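Local coordinates for protein NADH:ubiquinone oxidoreductase, Na translocating, F subunit (Porphyromonas gingivalis, PDB 2R6H) that belongs to the flavoprotein reductases, carries a bound FAD, and joins an antiparallel flavin-binding barrel domain to a Rossmann-like nucleotide-binding domain, at residues 54-59 with 130-134; 92-96 with 176-181; 194-198 with 225-231. One frame throughout, in Å; residues are numbered along the deposited sequence. Where two conformers were deposited one is given.

Interaction 1: 54-59 with 130-134; sequences IRYADY and SYIFS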
ATOM      1  N   ILE A  54       9.749   8.495  20.636  1.00 40.70           N
ATOM      2  CA  ILE A  54      10.788   7.707  19.962  1.00 40.08           C
ATOM      3  C   ILE A  54      11.773   8.334  18.984  1.00 38.73           C
ATOM      4  O   ILE A  54      11.400   9.088  18.098  1.00 38.76           O
ATOM      5  CB  ILE A  54      10.257   6.441  19.282  1.00 39.92           C
ATOM      6  CG1 ILE A  54      11.375   5.387  19.343  1.00 43.65           C
ATOM      7  CG2 ILE A  54       9.808   6.747  17.861  1.00 39.23           C
ATOM      8  CD1 ILE A  54      11.320   4.334  18.281  1.00 47.37           C
ATOM      9  N   ARG A  55      13.044   7.971  19.141  0.50 35.40           N
ATOM     10  CA  ARG A  55      14.099   8.363  18.213  0.50 34.46           C
ATOM     11  C   ARG A  55      14.159   7.422  16.998  0.50 32.43           C
ATOM     12  O   ARG A  55      14.168   6.201  17.148  0.50 32.96           O
ATOM     13  CB  ARG A  55      15.448   8.358  18.932  0.50 34.57           C
ATOM     14  CG  ARG A  55      15.523   9.269  20.148  0.50 39.19           C
ATOM     15  CD  ARG A  55      16.925   9.307  20.744  0.50 39.31           C
ATOM     16  NE  ARG A  55      17.028   8.560  21.996  0.50 46.74           N
ATOM     17  CZ  ARG A  55      18.180   8.196  22.555  0.50 52.84           C
ATOM     18  NH1 ARG A  55      19.333   8.492  21.965  0.50 54.48           N
ATOM     19  NH2 ARG A  55      18.182   7.526  23.698  0.50 55.68           N
ATOM     20  N   TYR A  56      14.219   7.995  15.799  1.00 30.61           N
ATOM     21  CA  TYR A  56      14.332   7.220  14.563  1.00 28.43           C
ATOM     22  C   TYR A  56      15.633   6.397  14.493  1.00 28.40           C
ATOM     23  O   TYR A  56      15.762   5.497  13.668  1.00 28.09           O
ATOM     24  CB  TYR A  56      14.250   8.146  13.351  1.00 26.62           C
ATOM     25  CG  TYR A  56      12.847   8.426  12.865  1.00 24.68           C
ATOM     26  CD1 TYR A  56      12.589   8.601  11.519  1.00 24.24           C
ATOM     27  CD2 TYR A  56      11.783   8.518  13.756  1.00 26.25           C
ATOM     28  CE1 TYR A  56      11.307   8.869  11.072  1.00 25.02           C
ATOM     29  CE2 TYR A  56      10.498   8.778  13.321  1.00 24.53           C
ATOM     30  CZ  TYR A  56      10.263   8.954  11.980  1.00 23.50           C
ATOM     31  OH  TYR A  56       8.994   9.211  11.523  1.00 20.82           O
ATOM     32  N   ALA A  57      16.603   6.717  15.340  1.00 37.40           N
ATOM     33  CA  ALA A  57      17.869   6.006  15.312  1.00 37.75           C
ATOM     34  C   ALA A  57      17.687   4.605  15.883  1.00 37.99           C
ATOM     35  O   ALA A  57      18.615   3.795  15.885  1.00 38.68           O
ATOM     36  CB  ALA A  57      18.920   6.768  16.089  1.00 38.41           C
ATOM     37  N   ASP A  58      16.479   4.328  16.356  1.00 37.71           N
ATOM     38  CA  ASP A  58      16.174   3.068  17.005  1.00 39.06           C
ATOM     39  C   ASP A  58      15.554   2.090  16.036  1.00 38.89           C
ATOM     40  O   ASP A  58      15.202   0.976  16.409  1.00 40.56           O
ATOM     41  CB  ASP A  58      15.189   3.306  18.147  1.00 39.68           C
ATOM     42  CG  ASP A  58      15.838   3.968  19.357  1.00 43.56           C
ATOM     43  OD1 ASP A  58      15.155   4.818  20.011  1.00 45.25           O
ATOM     44  OD2 ASP A  58      17.024   3.624  19.634  1.00 47.52           O
ATOM     45  N   TYR A  59      15.392   2.506  14.791  1.00 31.65           N
ATOM     46  CA  TYR A  59      14.630   1.715  13.839  1.00 31.39           C
ATOM     47  C   TYR A  59      15.473   0.596  13.244  1.00 32.15           C
ATOM     48  O   TYR A  59      16.681   0.724  13.133  1.00 32.25           O
ATOM     49  CB  TYR A  59      14.100   2.605  12.729  1.00 31.46           C
ATOM     50  CG  TYR A  59      12.919   3.467  13.099  1.00 31.28           C
ATOM     51  CD1 TYR A  59      12.074   3.119  14.140  1.00 32.96           C
ATOM     52  CD2 TYR A  59      12.623   4.608  12.363  1.00 31.78           C
ATOM     53  CE1 TYR A  59      10.968   3.906  14.456  1.00 34.04           C
ATOM     54  CE2 TYR A  59      11.534   5.401  12.665  1.00 32.30           C
ATOM     55  CZ  TYR A  59      10.701   5.052  13.712  1.00 33.01           C
ATOM     56  OH  TYR A  59       9.615   5.859  14.008  1.00 32.13           O
ATOM     57  N   SER A 130       5.141   6.486  12.908  1.00 32.33           N
ATOM     58  CA  SER A 130       6.398   6.512  13.655  1.00 32.74           C
ATOM     59  C   SER A 130       6.400   5.506  14.790  1.00 34.11           C
ATOM     60  O   SER A 130       7.450   4.966  15.115  1.00 36.06           O
ATOM     61  CB  SER A 130       6.717   7.905  14.207  1.00 32.96           C
ATOM     62  OG  SER A 130       6.879   8.855  13.173  1.00 31.60           O
ATOM     63  N   TYR A 131       5.242   5.255  15.399  1.00 36.22           N
ATOM     64  CA  TYR A 131       5.165   4.301  16.507  1.00 36.64           C
ATOM     65  C   TYR A 131       5.237   2.901  15.947  1.00 35.81           C
ATOM     66  O   TYR A 131       6.012   2.079  16.428  1.00 36.59           O
ATOM     67  CB  TYR A 131       3.891   4.476  17.351  1.00 38.14           C
ATOM     68  CG  TYR A 131       3.700   3.413  18.427  1.00 40.00           C
ATOM     69  CD1 TYR A 131       4.491   3.392  19.575  1.00 42.88           C
ATOM     70  CD2 TYR A 131       2.722   2.435  18.300  1.00 40.02           C
ATOM     71  CE1 TYR A 131       4.314   2.425  20.562  1.00 42.88           C
ATOM     72  CE2 TYR A 131       2.539   1.458  19.282  1.00 40.94           C
ATOM     73  CZ  TYR A 131       3.331   1.459  20.408  1.00 42.40           C
ATOM     74  OH  TYR A 131       3.142   0.486  21.365  1.00 42.73           O
ATOM     75  N   ILE A 132       4.439   2.629  14.921  1.00 33.94           N
ATOM     76  CA  ILE A 132       4.451   1.307  14.313  1.00 33.38           C
ATOM     77  C   ILE A 132       5.861   0.924  13.888  1.00 32.89           C
ATOM     78  O   ILE A 132       6.316  -0.185  14.158  1.00 33.80           O
ATOM     79  CB  ILE A 132       3.503   1.220  13.115  1.00 32.73           C
ATOM     80  CG1 ILE A 132       2.054   1.297  13.609  1.00 35.08           C
ATOM     81  CG2 ILE A 132       3.743  -0.068  12.365  1.00 32.08           C
ATOM     82  CD1 ILE A 132       1.058   1.736  12.564  1.00 36.89           C
ATOM     83  N   PHE A 133       6.560   1.850  13.249  1.00 27.29           N
ATOM     84  CA  PHE A 133       7.921   1.580  12.818  1.00 27.56           C
ATOM     85  C   PHE A 133       8.866   1.205  13.949  1.00 29.67           C
ATOM     86  O   PHE A 133       9.922   0.619  13.714  1.00 30.95           O
ATOM     87  CB  PHE A 133       8.489   2.761  12.045  1.00 26.90           C
ATOM     88  CG  PHE A 133       8.444   2.573  10.568  1.00 26.17           C
ATOM     89  CD1 PHE A 133       7.233   2.471   9.905  1.00 25.73           C
ATOM     90  CD2 PHE A 133       9.609   2.480   9.842  1.00 27.39           C
ATOM     91  CE1 PHE A 133       7.185   2.286   8.551  1.00 24.86           C
ATOM     92  CE2 PHE A 133       9.565   2.292   8.477  1.00 27.41           C
ATOM     93  CZ  PHE A 133       8.353   2.198   7.834  1.00 26.00           C
ATOM     94  N   SER A 134       8.511   1.538  15.178  1.00 33.77           N
ATOM     95  CA  SER A 134       9.395   1.214  16.278  1.00 34.89           C
ATOM     96  C   SER A 134       9.101  -0.186  16.799  1.00 35.98           C
ATOM     97  O   SER A 134       9.836  -0.699  17.634  1.00 37.61           O
ATOM     98  CB  SER A 134       9.219   2.215  17.397  1.00 34.77           C
ATOM     99  OG  SER A 134       7.981   1.970  18.020  1.00 35.76           O
TER
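Two tyrosine hydroxyls converge on a single serine: Y56 OH donates to S130 OG at 2.7 Å, and Y59 OH donates to S130 O at 2.6 Å. The two tyrosines flank a short 3-10 segment that follows strand 52-55, with D58 N bonded to R55 O at 3.1 Å and Y59 N to Y56 O at 3.2 Å, which is consistent with both phenol rings reaching the flank of helix 127-132, their hydroxyls foremost. S130 OG also bonds to G126 O, so the serine hydroxyl links the Y56 phenol to the preceding backbone.

The ring of Y59 also packs against F133 in two ways. F133 CB lies over one face of the Y59 ring, 3.9 Å from the centroid and 25° off the normal, a CH-pi contact. The F133 ring turns its edge to the Y59 face, giving a T-shaped pair with centroids 5.7 Å apart and planes at 64°. I54 CG2 packs 4.0 Å from S130 O. Within 130-134, both S134 N (2.8 Å) and S134 OG (2.5 Å) bond to Y131 O.

W69 of helix 66-71 touches both tyrosines, while I54 pairs through its backbone with C79 of strand 78-81. The S130 side chain lies about 6 Å from the FAD. This buried contact joins helix 127-132 to the small two-stranded antiparallel sheet of 52-55 and 78-81, an arrangement that belongs to the flavin-binding barrel domain of ferredoxin-reductase-like proteins.

Interaction 2: 92-96 with 176-181; sequences ANYPA and LHLFRT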
ATOM      1  N   ALA A  92      -3.850  -6.363   3.954  1.00 31.79           N
ATOM      2  CA  ALA A  92      -3.096  -6.629   2.748  1.00 31.65           C
ATOM      3  C   ALA A  92      -3.063  -8.118   2.405  1.00 33.19           C
ATOM      4  O   ALA A  92      -2.587  -8.514   1.332  1.00 33.31           O
ATOM      5  CB  ALA A  92      -1.692  -6.084   2.897  1.00 31.37           C
ATOM      6  N   ASN A  93      -3.566  -8.939   3.318  1.00 62.48           N
ATOM      7  CA  ASN A  93      -3.742 -10.341   3.006  1.00 63.77           C
ATOM      8  C   ASN A  93      -5.207 -10.582   2.731  1.00 63.29           C
ATOM      9  O   ASN A  93      -6.054  -9.768   3.081  1.00 62.51           O
ATOM     10  CB  ASN A  93      -3.236 -11.242   4.136  1.00 65.91           C
ATOM     11  CG  ASN A  93      -2.716 -12.598   3.630  1.00 70.24           C
ATOM     12  OD1 ASN A  93      -2.703 -12.873   2.424  1.00 70.81           O
ATOM     13  ND2 ASN A  93      -2.280 -13.448   4.565  1.00 72.75           N
ATOM     14  N   TYR A  94      -5.499 -11.697   2.079  1.00 53.33           N
ATOM     15  CA  TYR A  94      -6.865 -12.027   1.730  1.00 52.25           C
ATOM     16  C   TYR A  94      -7.600 -12.620   2.919  1.00 52.27           C
ATOM     17  O   TYR A  94      -6.983 -13.117   3.863  1.00 52.95           O
ATOM     18  CB  TYR A  94      -6.908 -12.931   0.493  1.00 53.53           C
ATOM     19  CG  TYR A  94      -6.417 -14.346   0.678  1.00 56.50           C
ATOM     20  CD1 TYR A  94      -6.809 -15.348  -0.204  1.00 59.28           C
ATOM     21  CD2 TYR A  94      -5.575 -14.693   1.726  1.00 57.39           C
ATOM     22  CE1 TYR A  94      -6.375 -16.649  -0.060  1.00 60.76           C
ATOM     23  CE2 TYR A  94      -5.140 -16.004   1.886  1.00 57.90           C
ATOM     24  CZ  TYR A  94      -5.545 -16.981   0.988  1.00 60.50           C
ATOM     25  OH  TYR A  94      -5.128 -18.295   1.130  1.00 64.68           O
ATOM     26  N   PRO A  95      -8.930 -12.536   2.885  1.00 36.27           N
ATOM     27  CA  PRO A  95      -9.784 -12.855   4.033  1.00 36.51           C
ATOM     28  C   PRO A  95      -9.685 -14.304   4.468  1.00 38.21           C
ATOM     29  O   PRO A  95     -10.178 -14.648   5.545  1.00 39.05           O
ATOM     30  CB  PRO A  95     -11.185 -12.554   3.512  1.00 36.22           C
ATOM     31  CG  PRO A  95     -10.967 -11.578   2.432  1.00 35.15           C
ATOM     32  CD  PRO A  95      -9.710 -12.001   1.763  1.00 35.60           C
ATOM     33  N   ALA A  96      -9.059 -15.134   3.640  1.00 57.60           N
ATOM     34  CA  ALA A  96      -8.924 -16.554   3.950  1.00 60.00           C
ATOM     35  C   ALA A  96      -7.958 -16.799   5.115  1.00 60.77           C
ATOM     36  O   ALA A  96      -7.957 -17.881   5.707  1.00 62.68           O
ATOM     37  CB  ALA A  96      -8.503 -17.341   2.718  1.00 60.48           C
ATOM     38  N   LEU A 176      -5.560 -11.058  -4.347  1.00 27.68           N
ATOM     39  CA  LEU A 176      -5.378 -12.372  -3.745  1.00 28.48           C
ATOM     40  C   LEU A 176      -6.725 -13.057  -3.547  1.00 28.67           C
ATOM     41  O   LEU A 176      -6.863 -14.254  -3.758  1.00 30.26           O
ATOM     42  CB  LEU A 176      -4.618 -12.263  -2.422  1.00 27.76           C
ATOM     43  CG  LEU A 176      -3.130 -12.056  -2.679  1.00 28.32           C
ATOM     44  CD1 LEU A 176      -2.378 -11.799  -1.402  1.00 30.36           C
ATOM     45  CD2 LEU A 176      -2.575 -13.268  -3.375  1.00 31.84           C
ATOM     46  N   HIS A 177      -7.734 -12.298  -3.155  1.00 34.83           N
ATOM     47  CA  HIS A 177      -9.016 -12.918  -2.928  1.00 35.99           C
ATOM     48  C   HIS A 177      -9.574 -13.403  -4.251  1.00 36.52           C
ATOM     49  O   HIS A 177     -10.040 -14.536  -4.365  1.00 37.30           O
ATOM     50  CB  HIS A 177      -9.980 -11.940  -2.284  1.00 36.36           C
ATOM     51  CG  HIS A 177     -11.354 -12.486  -2.116  1.00 37.89           C
ATOM     52  ND1 HIS A 177     -11.727 -13.230  -1.008  1.00 36.15           N
ATOM     53  CD2 HIS A 177     -12.450 -12.425  -2.907  1.00 38.61           C
ATOM     54  CE1 HIS A 177     -12.986 -13.591  -1.136  1.00 39.63           C
ATOM     55  NE2 HIS A 177     -13.451 -13.114  -2.282  1.00 38.62           N
ATOM     56  N   LEU A 178      -9.512 -12.528  -5.252  1.00 28.60           N
ATOM     57  CA  LEU A 178     -10.004 -12.841  -6.583  1.00 30.18           C
ATOM     58  C   LEU A 178      -9.416 -14.108  -7.186  1.00 32.23           C
ATOM     59  O   LEU A 178     -10.102 -14.818  -7.908  1.00 33.68           O
ATOM     60  CB  LEU A 178      -9.738 -11.678  -7.523  1.00 28.46           C
ATOM     61  CG  LEU A 178     -10.643 -10.459  -7.358  1.00 27.25           C
ATOM     62  CD1 LEU A 178     -10.041  -9.278  -8.121  1.00 28.75           C
ATOM     63  CD2 LEU A 178     -12.036 -10.769  -7.843  1.00 26.54           C
ATOM     64  N   PHE A 179      -8.154 -14.398  -6.891  1.00 30.62           N
ATOM     65  CA  PHE A 179      -7.450 -15.487  -7.574  1.00 33.63           C
ATOM     66  C   PHE A 179      -7.077 -16.681  -6.695  1.00 35.84           C
ATOM     67  O   PHE A 179      -7.070 -17.817  -7.169  1.00 38.66           O
ATOM     68  CB  PHE A 179      -6.225 -14.963  -8.345  1.00 33.36           C
ATOM     69  CG  PHE A 179      -6.584 -14.184  -9.567  1.00 31.45           C
ATOM     70  CD1 PHE A 179      -7.129 -14.819 -10.671  1.00 34.86           C
ATOM     71  CD2 PHE A 179      -6.397 -12.821  -9.616  1.00 30.99           C
ATOM     72  CE1 PHE A 179      -7.479 -14.105 -11.807  1.00 35.61           C
ATOM     73  CE2 PHE A 179      -6.733 -12.102 -10.751  1.00 32.71           C
ATOM     74  CZ  PHE A 179      -7.277 -12.744 -11.850  1.00 33.38           C
ATOM     75  N   ARG A 180      -6.757 -16.442  -5.430  1.00 49.31           N
ATOM     76  CA  ARG A 180      -6.421 -17.558  -4.546  1.00 52.11           C
ATOM     77  C   ARG A 180      -7.661 -18.268  -3.987  1.00 52.72           C
ATOM     78  O   ARG A 180      -7.671 -19.495  -3.867  1.00 55.39           O
ATOM     79  CB  ARG A 180      -5.474 -17.136  -3.417  1.00 51.98           C
ATOM     80  CG  ARG A 180      -4.003 -17.013  -3.820  1.00 55.64           C
ATOM     81  CD  ARG A 180      -3.131 -17.602  -2.712  1.00 67.37           C
ATOM     82  NE  ARG A 180      -1.944 -16.800  -2.402  1.00 74.17           N
ATOM     83  CZ  ARG A 180      -1.267 -16.873  -1.250  1.00 77.51           C
ATOM     84  NH1 ARG A 180      -1.663 -17.710  -0.290  1.00 79.26           N
ATOM     85  NH2 ARG A 180      -0.196 -16.103  -1.052  1.00 76.87           N
ATOM     86  N   THR A 181      -8.707 -17.515  -3.660  1.00 37.35           N
ATOM     87  CA  THR A 181      -9.921 -18.151  -3.153  1.00 38.10           C
ATOM     88  C   THR A 181     -11.062 -18.244  -4.164  1.00 38.54           C
ATOM     89  O   THR A 181     -11.628 -19.320  -4.347  1.00 41.37           O
ATOM     90  CB  THR A 181     -10.410 -17.606  -1.777  1.00 36.54           C
ATOM     91  OG1 THR A 181     -10.873 -16.267  -1.914  1.00 35.51           O
ATOM     92  CG2 THR A 181      -9.301 -17.642  -0.774  1.00 35.98           C
TER
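The seam between the flavin-binding barrel and the nucleotide-binding domain is the setting here: the loop following barrel strand 85-90 packs against the last turns of helix 168-181. Y94 dominates, with 103 Å² covered. Its CB sits 3.8 Å from both L176 CB and H177 N, and its ring reaches along the helix so that Y94 CE1 lies 3.5 Å from R180 CB. R180 CZ is 5.3 Å from the centroid of the Y94 ring, a long cation-pi approach that is at most weakly attractive.

Next along the loop, P95 CD packs 3.6 Å from H177 ND1 and A96 CB 3.6 Å from T181 CG2. The helix widens into a pi-type turn at 177-181, where T181 OG1 bonds to H177 O at 3.1 Å. No hydrogen bond joins the two segments; nearby, A92 O accepts a weak one from R172 NH1. The seam is therefore held here by van der Waals packing, an interdomain contact that fits the two-domain ferredoxin-reductase fold.

Interaction 3: 194-198 with 225-231; sequences ARSKN and PQPEDNW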
ATOM      1  N   ALA A 194       6.149   2.400  -8.931  1.00 30.97           N
ATOM      2  CA  ALA A 194       7.124   2.629  -7.876  1.00 31.35           C
ATOM      3  C   ALA A 194       8.206   3.560  -8.405  1.00 32.25           C
ATOM      4  O   ALA A 194       8.424   3.635  -9.610  1.00 32.28           O
ATOM      5  CB  ALA A 194       7.715   1.306  -7.401  1.00 32.00           C
ATOM      6  N   ARG A 195       8.886   4.276  -7.520  1.00 55.41           N
ATOM      7  CA  ARG A 195       9.882   5.211  -8.012  1.00 57.67           C
ATOM      8  C   ARG A 195      11.058   4.501  -8.701  1.00 57.79           C
ATOM      9  O   ARG A 195      11.437   4.890  -9.794  1.00 59.03           O
ATOM     10  CB  ARG A 195      10.310   6.225  -6.942  1.00 58.05           C
ATOM     11  CG  ARG A 195      11.692   6.053  -6.367  1.00 61.76           C
ATOM     12  CD  ARG A 195      11.989   7.134  -5.316  1.00 62.53           C
ATOM     13  NE  ARG A 195      12.640   8.319  -5.890  1.00 74.33           N
ATOM     14  CZ  ARG A 195      12.116   9.551  -5.928  1.00 77.52           C
ATOM     15  NH1 ARG A 195      10.908   9.804  -5.419  1.00 78.15           N
ATOM     16  NH2 ARG A 195      12.811  10.545  -6.478  1.00 78.56           N
ATOM     17  N   SER A 196      11.600   3.444  -8.097  1.00 28.82           N
ATOM     18  CA  SER A 196      12.691   2.664  -8.716  1.00 30.29           C
ATOM     19  C   SER A 196      12.625   1.162  -8.431  1.00 31.19           C
ATOM     20  O   SER A 196      11.813   0.713  -7.623  1.00 30.66           O
ATOM     21  CB  SER A 196      14.060   3.170  -8.255  1.00 31.83           C
ATOM     22  OG  SER A 196      14.401   2.631  -6.983  1.00 34.68           O
ATOM     23  N   LYS A 197      13.512   0.390  -9.055  1.00 30.48           N
ATOM     24  CA  LYS A 197      13.480  -1.062  -8.873  1.00 31.36           C
ATOM     25  C   LYS A 197      13.528  -1.515  -7.422  1.00 30.79           C
ATOM     26  O   LYS A 197      12.877  -2.486  -7.073  1.00 30.78           O
ATOM     27  CB  LYS A 197      14.584  -1.774  -9.650  1.00 32.38           C
ATOM     28  CG  LYS A 197      14.359  -3.272  -9.682  1.00 33.86           C
ATOM     29  CD  LYS A 197      15.216  -3.997 -10.720  1.00 38.55           C
ATOM     30  CE  LYS A 197      16.515  -4.524 -10.119  1.00 39.96           C
ATOM     31  NZ  LYS A 197      16.868  -5.882 -10.649  1.00 39.86           N
ATOM     32  N   ASN A 198      14.298  -0.820  -6.587  1.00 32.60           N
ATOM     33  CA  ASN A 198      14.496  -1.217  -5.194  1.00 32.45           C
ATOM     34  C   ASN A 198      13.207  -1.153  -4.382  1.00 32.13           C
ATOM     35  O   ASN A 198      13.076  -1.810  -3.339  1.00 32.56           O
ATOM     36  CB  ASN A 198      15.557  -0.316  -4.546  1.00 32.64           C
ATOM     37  CG  ASN A 198      16.043  -0.831  -3.189  1.00 31.36           C
ATOM     38  OD1 ASN A 198      16.364  -2.009  -3.026  1.00 29.79           O
ATOM     39  ND2 ASN A 198      16.115   0.069  -2.218  1.00 29.45           N
ATOM     40  N   PRO A 225      13.678   5.552 -12.465  1.00 34.51           N
ATOM     41  CA  PRO A 225      14.561   4.375 -12.396  1.00 36.38           C
ATOM     42  C   PRO A 225      16.003   4.787 -12.144  1.00 38.40           C
ATOM     43  O   PRO A 225      16.435   5.804 -12.688  1.00 38.62           O
ATOM     44  CB  PRO A 225      14.455   3.747 -13.791  1.00 37.00           C
ATOM     45  CG  PRO A 225      13.260   4.316 -14.397  1.00 35.59           C
ATOM     46  CD  PRO A 225      13.015   5.667 -13.771  1.00 34.48           C
ATOM     47  N   GLN A 226      16.721   4.005 -11.341  1.00 63.70           N
ATOM     48  CA  GLN A 226      18.125   4.260 -11.049  1.00 66.14           C
ATOM     49  C   GLN A 226      19.027   3.381 -11.909  1.00 68.83           C
ATOM     50  O   GLN A 226      18.704   2.222 -12.166  1.00 69.87           O
ATOM     51  CB  GLN A 226      18.417   3.995  -9.573  1.00 66.46           C
ATOM     52  CG  GLN A 226      17.518   4.751  -8.618  1.00 66.44           C
ATOM     53  CD  GLN A 226      17.488   6.236  -8.912  1.00 68.05           C
ATOM     54  OE1 GLN A 226      18.487   6.814  -9.337  1.00 68.03           O
ATOM     55  NE2 GLN A 226      16.334   6.863  -8.692  1.00 67.52           N
ATOM     56  N   PRO A 227      20.171   3.928 -12.350  1.00 67.94           N
ATOM     57  CA  PRO A 227      21.146   3.226 -13.192  1.00 69.32           C
ATOM     58  C   PRO A 227      21.376   1.766 -12.795  1.00 68.61           C
ATOM     59  O   PRO A 227      21.551   0.912 -13.658  1.00 69.88           O
ATOM     60  CB  PRO A 227      22.416   4.042 -12.981  1.00 71.09           C
ATOM     61  CG  PRO A 227      21.907   5.444 -12.764  1.00 70.36           C
ATOM     62  CD  PRO A 227      20.582   5.316 -12.064  1.00 67.93           C
ATOM     63  N   GLU A 228      21.365   1.477 -11.506  1.00 58.09           N
ATOM     64  CA  GLU A 228      21.612   0.115 -11.054  1.00 58.22           C
ATOM     65  C   GLU A 228      20.467  -0.853 -11.329  1.00 57.27           C
ATOM     66  O   GLU A 228      20.579  -2.053 -11.063  1.00 58.08           O
ATOM     67  CB  GLU A 228      21.906   0.096  -9.555  1.00 58.30           C
ATOM     68  CG  GLU A 228      20.887   0.821  -8.685  1.00 56.91           C
ATOM     69  CD  GLU A 228      21.322   2.242  -8.359  1.00 58.05           C
ATOM     70  OE1 GLU A 228      21.748   2.971  -9.299  1.00 57.41           O
ATOM     71  OE2 GLU A 228      21.243   2.616  -7.161  1.00 56.93           O
ATOM     72  N   ASP A 229      19.358  -0.340 -11.838  1.00 67.85           N
ATOM     73  CA  ASP A 229      18.169  -1.168 -11.980  1.00 66.24           C
ATOM     74  C   ASP A 229      18.255  -2.054 -13.213  1.00 66.21           C
ATOM     75  O   ASP A 229      17.617  -3.109 -13.273  1.00 65.86           O
ATOM     76  CB  ASP A 229      16.908  -0.299 -12.030  1.00 65.50           C
ATOM     77  CG  ASP A 229      16.694   0.499 -10.752  1.00 65.98           C
ATOM     78  OD1 ASP A 229      16.042   1.567 -10.809  1.00 67.02           O
ATOM     79  OD2 ASP A 229      17.177   0.054  -9.690  1.00 66.98           O
ATOM     80  N   ASN A 230      19.053  -1.619 -14.188  1.00 61.22           N
ATOM     81  CA  ASN A 230      19.169  -2.323 -15.458  1.00 61.30           C
ATOM     82  C   ASN A 230      17.775  -2.540 -16.002  1.00 58.73           C
ATOM     83  O   ASN A 230      17.399  -3.653 -16.378  1.00 59.69           O
ATOM     84  CB  ASN A 230      19.886  -3.661 -15.267  1.00 62.81           C
ATOM     85  CG  ASN A 230      21.294  -3.493 -14.701  1.00 66.10           C
ATOM     86  OD1 ASN A 230      22.040  -2.608 -15.134  1.00 68.73           O
ATOM     87  ND2 ASN A 230      21.661  -4.337 -13.729  1.00 66.24           N
ATOM     88  N   TRP A 231      17.013  -1.454 -16.036  1.00 34.39           N
ATOM     89  CA  TRP A 231      15.573  -1.544 -16.185  1.00 31.67           C
ATOM     90  C   TRP A 231      15.067  -1.462 -17.622  1.00 31.30           C
ATOM     91  O   TRP A 231      15.160  -0.419 -18.284  1.00 31.41           O
ATOM     92  CB  TRP A 231      14.883  -0.484 -15.350  1.00 30.65           C
ATOM     93  CG  TRP A 231      13.419  -0.643 -15.383  1.00 28.91           C
ATOM     94  CD1 TRP A 231      12.519   0.138 -16.045  1.00 27.79           C
ATOM     95  CD2 TRP A 231      12.668  -1.672 -14.744  1.00 28.42           C
ATOM     96  NE1 TRP A 231      11.249  -0.334 -15.841  1.00 25.62           N
ATOM     97  CE2 TRP A 231      11.314  -1.449 -15.044  1.00 26.99           C
ATOM     98  CE3 TRP A 231      13.009  -2.764 -13.943  1.00 28.30           C
ATOM     99  CZ2 TRP A 231      10.302  -2.277 -14.572  1.00 27.32           C
ATOM    100  CZ3 TRP A 231      12.005  -3.582 -13.477  1.00 28.63           C
ATOM    101  CH2 TRP A 231      10.670  -3.337 -13.791  1.00 28.66           C
TER
HETATM  102  O   HOH W   1      14.915   6.153  -5.914  1.00 44.87           O
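A194 ends strand 188-194 of the parallel Rossmann-like sheet and still pairs through its backbone with A221 and S223, on and just beyond the neighbouring strand 216-222. The contact joins the loops that follow these two strands. R195, past the end of the strand, is still bonded through its backbone to D224; R195 NE and Q226 NE2 share one water, at 3.1 Å and 3.2 Å, both bonds weak. S196 turns its CB toward the second loop, 3.8 Å from Q226 CG and 3.6 Å from D229 OD1.

K197 is the most covered residue, at 83 Å². Its amide makes the single direct hydrogen bond across, K197 N to D229 OD1, weak at 3.3 Å but nearly straight at 171°. D229 OD1 also accepts from Q226 N at 2.6 Å, and D229 N to Q226 O at 2.7 Å closes the same turn. K197 CD passes W231 CE3 at 4.1 Å, while W231 NE1 bonds to Y234 O. Finally, N198 ND2 bonds to R64 O, and N198 N makes a weak hydrogen bond to S196 OG at 3.5 Å.

From the N terminus the chain meets segment 54-59 first, then 92-96, and only at 130-134 does interaction 1 close, with 70 residues between its segments. Interaction 2, opened within that span, closes at 176-181, so the two cross. Interaction 3 follows in series and spans just 26 residues, enclosing helix 203-212 and strand 216-222. Interaction 1 thus works within the flavin-binding part, interaction 2 joins that part to the nucleotide-binding domain, and interaction 3 links neighbouring loops of the latter. None touch: their centres lie about 31 Å (1 and 2), 27 Å (1 and 3) and 29 Å (2 and 3) apart.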